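PDB 3O6P: peptide ABC transporter, peptide-binding protein from Enterococcus faecalis, which probably binds peptides outside the cell for uptake by an ABC transporter, the crystallised chain being one piece of a longer solute-binding protein of family 5. Local coordinates for residues Glu85-Ala90 with Leu94-Leu99; Leu170-Asn175 with Lys189-Ala194. One frame throughout, in Å; residues are numbered along the deposited sequence. Where two conformers were deposited one is given.

Contact 1 (Glu85-Ala90 with Leu94-Leu99); sequences EYWEKA and LGISTL
Trp-87, Ala-90 and Leu-94 carry most of the buried surface where the last turns of helix 80-94 meet the chain that leaves it. The indole of Trp-87 extends off the helix with CG anti to the backbone nitrogen (chi1 167°), which carries the six-membered ring out to the departing chain. Its far corner, CH2, is the touching atom: Ile-96 CD1 lies 3.9 Å from it, and Leu-99 CB, also 3.9 Å away, approaches the same atom from further along the chain. Both meet the ring obliquely, while the Thr-98 carbonyl carbon sits at the ring edge, near its plane, 4.2 Å from Trp-87 CH2. The side chains of Trp-87 and Ile-96 cross at about a right angle.

Nearer the helix end, Leu-94 N donates to Ala-90 O at 2.8 Å, an i+4 helical bond. The helical spacing also brings Leu-94 CB to 3.2 Å from Ala-90 O, and the methyl CD1 looks across to Ala-90 CB at 4.4 Å. Here the helix stops. Gly-95, with positive phi (68°), is the C' residue of a Schellman motif in which Ile-96 N bonds to Lys-91 O and Gly-95 N to Lys-92 O; this reversal lets the chain come back past Trp-87.

The indole is fixed at its other end, since NE1 donates to Asp-127 O, and its ring touches Leu-25 of helix 23-31 and also Leu-126 and Val-129, which with Gln-123 make up the site of a bound sodium ion about 7 Å from the Trp-87 side chain. Leu-99 opens strand 99-106 and bonds through its backbone to Gly-128 and Lys-130, so the contact fastens helix 80-94 to the start of that strand, beside strand 129-136, outermost in the mixed sheet within this chain.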
loop_
_atom_site.group_PDB
_atom_site.type_symbol
_atom_site.label_atom_id
_atom_site.label_comp_id
_atom_site.label_asym_id
_atom_site.label_seq_id
_atom_site.Cartn_x
_atom_site.Cartn_y
_atom_site.Cartn_z
ATOM N N GLU A 85 -11.369 9.667 -13.001
ATOM C CA GLU A 85 -12.389 8.723 -13.469
ATOM C C GLU A 85 -12.759 7.739 -12.346
ATOM O O GLU A 85 -13.942 7.452 -12.104
ATOM C CB GLU A 85 -11.841 7.934 -14.656
ATOM C CG GLU A 85 -12.796 6.867 -15.173
ATOM C CD GLU A 85 -12.153 5.891 -16.161
ATOM O OE1 GLU A 85 -10.904 5.875 -16.303
ATOM O OE2 GLU A 85 -12.909 5.107 -16.783
ATOM N N TYR A 86 -11.745 7.220 -11.665
ATOM C CA TYR A 86 -11.997 6.251 -10.593
ATOM C C TYR A 86 -12.699 6.874 -9.393
ATOM O O TYR A 86 -13.521 6.225 -8.745
ATOM C CB TYR A 86 -10.685 5.559 -10.193
ATOM C CG TYR A 86 -10.362 4.423 -11.140
ATOM C CD1 TYR A 86 -10.087 4.667 -12.500
ATOM C CD2 TYR A 86 -10.411 3.101 -10.709
ATOM C CE1 TYR A 86 -9.817 3.615 -13.374
ATOM C CE2 TYR A 86 -10.125 2.049 -11.577
ATOM C CZ TYR A 86 -9.834 2.311 -12.897
ATOM O OH TYR A 86 -9.564 1.257 -13.745
ATOM N N TRP A 87 -12.394 8.138 -9.096
ATOM C CA TRP A 87 -13.095 8.825 -8.038
ATOM C C TRP A 87 -14.568 9.058 -8.426
ATOM O O TRP A 87 -15.463 8.888 -7.582
ATOM C CB TRP A 87 -12.367 10.130 -7.695
ATOM C CG TRP A 87 -13.093 11.157 -6.823
ATOM C CD1 TRP A 87 -13.245 12.486 -7.093
ATOM C CD2 TRP A 87 -13.678 10.944 -5.531
ATOM N NE1 TRP A 87 -13.901 13.109 -6.052
ATOM C CE2 TRP A 87 -14.186 12.183 -5.089
ATOM C CE3 TRP A 87 -13.830 9.825 -4.707
ATOM C CZ2 TRP A 87 -14.848 12.335 -3.853
ATOM C CZ3 TRP A 87 -14.487 9.984 -3.475
ATOM C CH2 TRP A 87 -14.977 11.226 -3.062
ATOM N N GLU A 88 -14.832 9.386 -9.688
ATOM C CA GLU A 88 -16.229 9.448 -10.122
ATOM C C GLU A 88 -16.973 8.123 -9.920
ATOM O O GLU A 88 -18.149 8.112 -9.499
ATOM C CB GLU A 88 -16.342 9.893 -11.580
ATOM C CG GLU A 88 -15.989 11.347 -11.801
ATOM C CD GLU A 88 -16.768 12.329 -10.923
ATOM O OE1 GLU A 88 -18.007 12.183 -10.766
ATOM O OE2 GLU A 88 -16.127 13.266 -10.399
ATOM N N LYS A 89 -16.307 7.012 -10.222
ATOM C CA LYS A 89 -16.906 5.682 -10.012
ATOM C C LYS A 89 -17.155 5.470 -8.527
ATOM O O LYS A 89 -18.242 4.977 -8.154
ATOM C CB LYS A 89 -16.019 4.533 -10.522
ATOM C CG LYS A 89 -15.822 4.436 -12.008
ATOM C CD LYS A 89 -14.851 3.270 -12.299
ATOM C CE LYS A 89 -14.373 3.236 -13.749
ATOM N NZ LYS A 89 -13.511 2.035 -13.912
ATOM N N ALA A 90 -16.153 5.790 -7.688
ATOM C CA ALA A 90 -16.304 5.616 -6.234
ATOM C C ALA A 90 -17.477 6.420 -5.659
ATOM O O ALA A 90 -18.249 5.893 -4.832
ATOM C CB ALA A 90 -15.001 5.939 -5.466
ATOM N N LEU A 94 -20.392 4.515 -3.734
ATOM C CA LEU A 94 -20.486 4.788 -2.304
ATOM C C LEU A 94 -21.675 5.653 -1.977
ATOM O O LEU A 94 -22.113 5.693 -0.836
ATOM C CB LEU A 94 -19.223 5.493 -1.818
ATOM C CG LEU A 94 -17.977 4.603 -1.716
ATOM C CD1 LEU A 94 -16.774 5.503 -1.477
ATOM C CD2 LEU A 94 -18.116 3.589 -0.567
ATOM N N GLY A 95 -22.175 6.369 -2.980
ATOM C CA GLY A 95 -23.239 7.344 -2.746
ATOM C C GLY A 95 -22.772 8.537 -1.921
ATOM O O GLY A 95 -23.494 9.002 -1.019
ATOM N N ILE A 96 -21.572 9.039 -2.229
ATOM C CA ILE A 96 -21.024 10.221 -1.537
ATOM C C ILE A 96 -20.668 11.315 -2.540
ATOM O O ILE A 96 -20.454 11.030 -3.719
ATOM C CB ILE A 96 -19.807 9.877 -0.637
ATOM C CG1 ILE A 96 -18.593 9.417 -1.468
ATOM C CG2 ILE A 96 -20.238 8.834 0.436
ATOM C CD1 ILE A 96 -17.321 9.170 -0.641
ATOM N N SER A 97 -20.594 12.552 -2.054
ATOM C CA SER A 97 -20.252 13.705 -2.876
ATOM C C SER A 97 -18.889 14.293 -2.543
ATOM O O SER A 97 -18.393 15.130 -3.270
ATOM C CB SER A 97 -21.300 14.807 -2.640
ATOM O OG SER A 97 -21.298 15.180 -1.242
ATOM N N THR A 98 -18.307 13.879 -1.425
ATOM C CA THR A 98 -17.204 14.611 -0.825
ATOM C C THR A 98 -16.425 13.633 0.031
ATOM O O THR A 98 -16.976 12.595 0.439
ATOM C CB THR A 98 -17.733 15.780 0.067
ATOM O OG1 THR A 98 -16.650 16.487 0.622
ATOM C CG2 THR A 98 -18.604 15.280 1.227
ATOM N N LEU A 99 -15.154 13.942 0.298
ATOM C CA LEU A 99 -14.382 13.151 1.238
ATOM C C LEU A 99 -13.402 14.079 1.955
ATOM O O LEU A 99 -12.754 14.885 1.298
ATOM C CB LEU A 99 -13.602 12.069 0.470
ATOM C CG LEU A 99 -12.645 11.202 1.290
ATOM C CD1 LEU A 99 -13.422 10.457 2.387
ATOM C CD2 LEU A 99 -11.871 10.245 0.382
#

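Contact 2 (Leu170-Asn175 with Lys189-Ala194)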
loop_
_atom_site.group_PDB
_atom_site.type_symbol
_atom_site.label_atom_id
_atom_site.label_comp_id
_atom_site.label_asym_id
_atom_site.label_seq_id
_atom_site.Cartn_x
_atom_site.Cartn_y
_atom_site.Cartn_z
ATOM N N LEU A 170 1.674 -9.356 6.291
ATOM C CA LEU A 170 1.200 -8.211 7.036
ATOM C C LEU A 170 -0.246 -7.905 6.742
ATOM O O LEU A 170 -0.902 -7.286 7.591
ATOM C CB LEU A 170 2.029 -6.963 6.686
ATOM C CG LEU A 170 3.553 -7.081 6.855
ATOM C CD1 LEU A 170 4.218 -5.792 6.328
ATOM C CD2 LEU A 170 3.974 -7.341 8.302
ATOM N N PHE A 171 -0.735 -8.324 5.562
ATOM C CA PHE A 171 -2.044 -7.860 5.093
ATOM C C PHE A 171 -3.103 -8.941 5.099
ATOM O O PHE A 171 -4.204 -8.759 4.585
ATOM C CB PHE A 171 -1.932 -7.094 3.768
ATOM C CG PHE A 171 -1.093 -5.872 3.903
ATOM C CD1 PHE A 171 -1.595 -4.746 4.562
ATOM C CD2 PHE A 171 0.238 -5.885 3.497
ATOM C CE1 PHE A 171 -0.799 -3.624 4.763
ATOM C CE2 PHE A 171 1.059 -4.776 3.703
ATOM C CZ PHE A 171 0.541 -3.630 4.328
ATOM N N ALA A 172 -2.742 -10.083 5.665
ATOM C CA ALA A 172 -3.742 -11.085 6.009
ATOM C C ALA A 172 -4.772 -10.384 6.898
ATOM O O ALA A 172 -4.410 -9.527 7.723
ATOM C CB ALA A 172 -3.098 -12.248 6.767
ATOM N N SER A 173 -6.039 -10.763 6.756
ATOM C CA SER A 173 -7.124 -10.051 7.439
ATOM C C SER A 173 -6.981 -10.075 8.951
ATOM O O SER A 173 -7.457 -9.169 9.624
ATOM C CB SER A 173 -8.490 -10.643 7.053
ATOM O OG SER A 173 -8.580 -11.977 7.527
ATOM N N ASP A 174 -6.341 -11.128 9.472
ATOM C CA ASP A 174 -6.175 -11.326 10.909
ATOM C C ASP A 174 -4.770 -10.995 11.443
ATOM O O ASP A 174 -4.434 -11.339 12.590
ATOM C CB ASP A 174 -6.567 -12.759 11.289
ATOM C CG ASP A 174 -5.809 -13.833 10.494
ATOM O OD1 ASP A 174 -6.087 -15.033 10.753
ATOM O OD2 ASP A 174 -4.979 -13.508 9.606
ATOM N N ASN A 175 -3.954 -10.310 10.639
ATOM C CA ASN A 175 -2.596 -9.964 11.091
ATOM C C ASN A 175 -2.626 -8.634 11.851
ATOM O O ASN A 175 -3.256 -7.666 11.407
ATOM C CB ASN A 175 -1.610 -9.933 9.896
ATOM C CG ASN A 175 -0.147 -9.869 10.325
ATOM O OD1 ASN A 175 0.336 -8.839 10.778
ATOM N ND2 ASN A 175 0.554 -10.989 10.208
ATOM N N LYS A 189 -6.416 -16.419 1.273
ATOM C CA LYS A 189 -6.262 -17.773 0.760
ATOM C C LYS A 189 -4.836 -17.983 0.281
ATOM O O LYS A 189 -4.189 -18.943 0.667
ATOM C CB LYS A 189 -7.250 -18.047 -0.386
ATOM C CG LYS A 189 -7.248 -19.502 -0.873
ATOM C CD LYS A 189 -8.018 -19.653 -2.157
ATOM C CE LYS A 189 -7.135 -19.306 -3.348
ATOM N NZ LYS A 189 -7.854 -19.502 -4.632
ATOM N N PHE A 190 -4.344 -17.075 -0.552
ATOM C CA PHE A 190 -3.004 -17.225 -1.120
ATOM C C PHE A 190 -1.899 -17.101 -0.053
ATOM O O PHE A 190 -0.971 -17.934 -0.016
ATOM C CB PHE A 190 -2.781 -16.194 -2.244
ATOM C CG PHE A 190 -3.634 -16.413 -3.477
ATOM C CD1 PHE A 190 -3.647 -17.637 -4.145
ATOM C CD2 PHE A 190 -4.362 -15.342 -4.019
ATOM C CE1 PHE A 190 -4.430 -17.802 -5.331
ATOM C CE2 PHE A 190 -5.140 -15.493 -5.187
ATOM C CZ PHE A 190 -5.174 -16.732 -5.838
ATOM N N VAL A 191 -2.000 -16.077 0.795
ATOM C CA VAL A 191 -0.898 -15.786 1.702
ATOM C C VAL A 191 -0.776 -16.839 2.792
ATOM O O VAL A 191 0.332 -17.160 3.227
ATOM C CB VAL A 191 -0.925 -14.321 2.252
ATOM C CG1 VAL A 191 -2.078 -14.098 3.222
ATOM C CG2 VAL A 191 0.390 -14.000 2.915
ATOM N N LYS A 192 -1.909 -17.396 3.211
ATOM C CA LYS A 192 -1.911 -18.472 4.189
ATOM C C LYS A 192 -1.402 -19.766 3.565
ATOM O O LYS A 192 -0.600 -20.472 4.172
ATOM C CB LYS A 192 -3.317 -18.677 4.749
ATOM C CG LYS A 192 -3.856 -17.483 5.517
ATOM C CD LYS A 192 -3.628 -17.619 7.006
ATOM C CE LYS A 192 -4.265 -16.453 7.781
ATOM N NZ LYS A 192 -5.705 -16.653 8.152
ATOM N N ALA A 193 -1.858 -20.069 2.349
ATOM C CA ALA A 193 -1.392 -21.268 1.634
ATOM C C ALA A 193 0.135 -21.286 1.550
ATOM O O ALA A 193 0.749 -22.350 1.676
ATOM C CB ALA A 193 -2.016 -21.378 0.231
ATOM N N ALA A 194 0.737 -20.109 1.380
ATOM C CA ALA A 194 2.192 -19.954 1.315
ATOM C C ALA A 194 2.878 -20.139 2.668
ATOM O O ALA A 194 3.973 -20.689 2.739
ATOM C CB ALA A 194 2.557 -18.587 0.731
#
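In one of its two modelled conformers Lys-192 reaches from helix 185-195 to Asp-174 and forms a salt bridge, with NZ 3.1 Å from Asp-174 OD1. The nitrogen meets OD1 on the syn side but 28° out of the carboxylate plane. Asp-174 OD2 lies farther off, 3.5 Å from both NZ and CE of Lys-192, so the end of the lysine lies out beyond the two oxygens, somewhat off their plane, and bonds to OD1. The two side chains come from opposite directions. Lys-192 gets there by bending at chi2 (-96°) and again at chi4 (87°).

Deeper in, Ala-172 CB packs against Val-191 CG1 at 4.1 Å. Both residues are buried and both direct their CB atoms across the interface, where the CA atoms of the two segments come nearest, 7.0 Å between Ala-172 CA and Val-191 CA.

A type I beta turn from Ala-172 to Asn-175, closed by Asn-175 N to Ala-172 O at 3.1 Å, presents the carboxylate to the lysine. It lies in the loop following helix 165-168, which is packed here against helix 185-195. The turn is tied down further by Ser-173 OG, bonded to Asp-188 of the same helix, and by Asn-178 ND2, which also bonds to Ala-172 O. Behind it, Phe-171 meets Tyr-8 of strand 5-11 edge-to-face.

The contact thus combines a small buried apolar pair with an ionic link between exposed residues. Solvent probably screens that link, and since Val-191 and Lys-192 were both modelled in two conformers, the side-chain contacts on the helix side are probably adjustable.

Contact 1 closes before contact 2 opens along the chain, and the two do not touch: their centres are 29 Å apart and their nearest atoms about 18 Å. They share neither helix nor strand. Contact 1 joins helix 80-94 to strand 99-106, a strand inside the five-stranded mixed sheet and next to strand 129-136, outermost within this chain. Contact 2 belongs to the helical part further along the chain, where the loop after helix 165-168 packs on helix 185-195, which in turn touches helix 202-218. Each is therefore a local fastening of helix to neighbouring chain, in separate regions of this fragment of the peptide-binding protein.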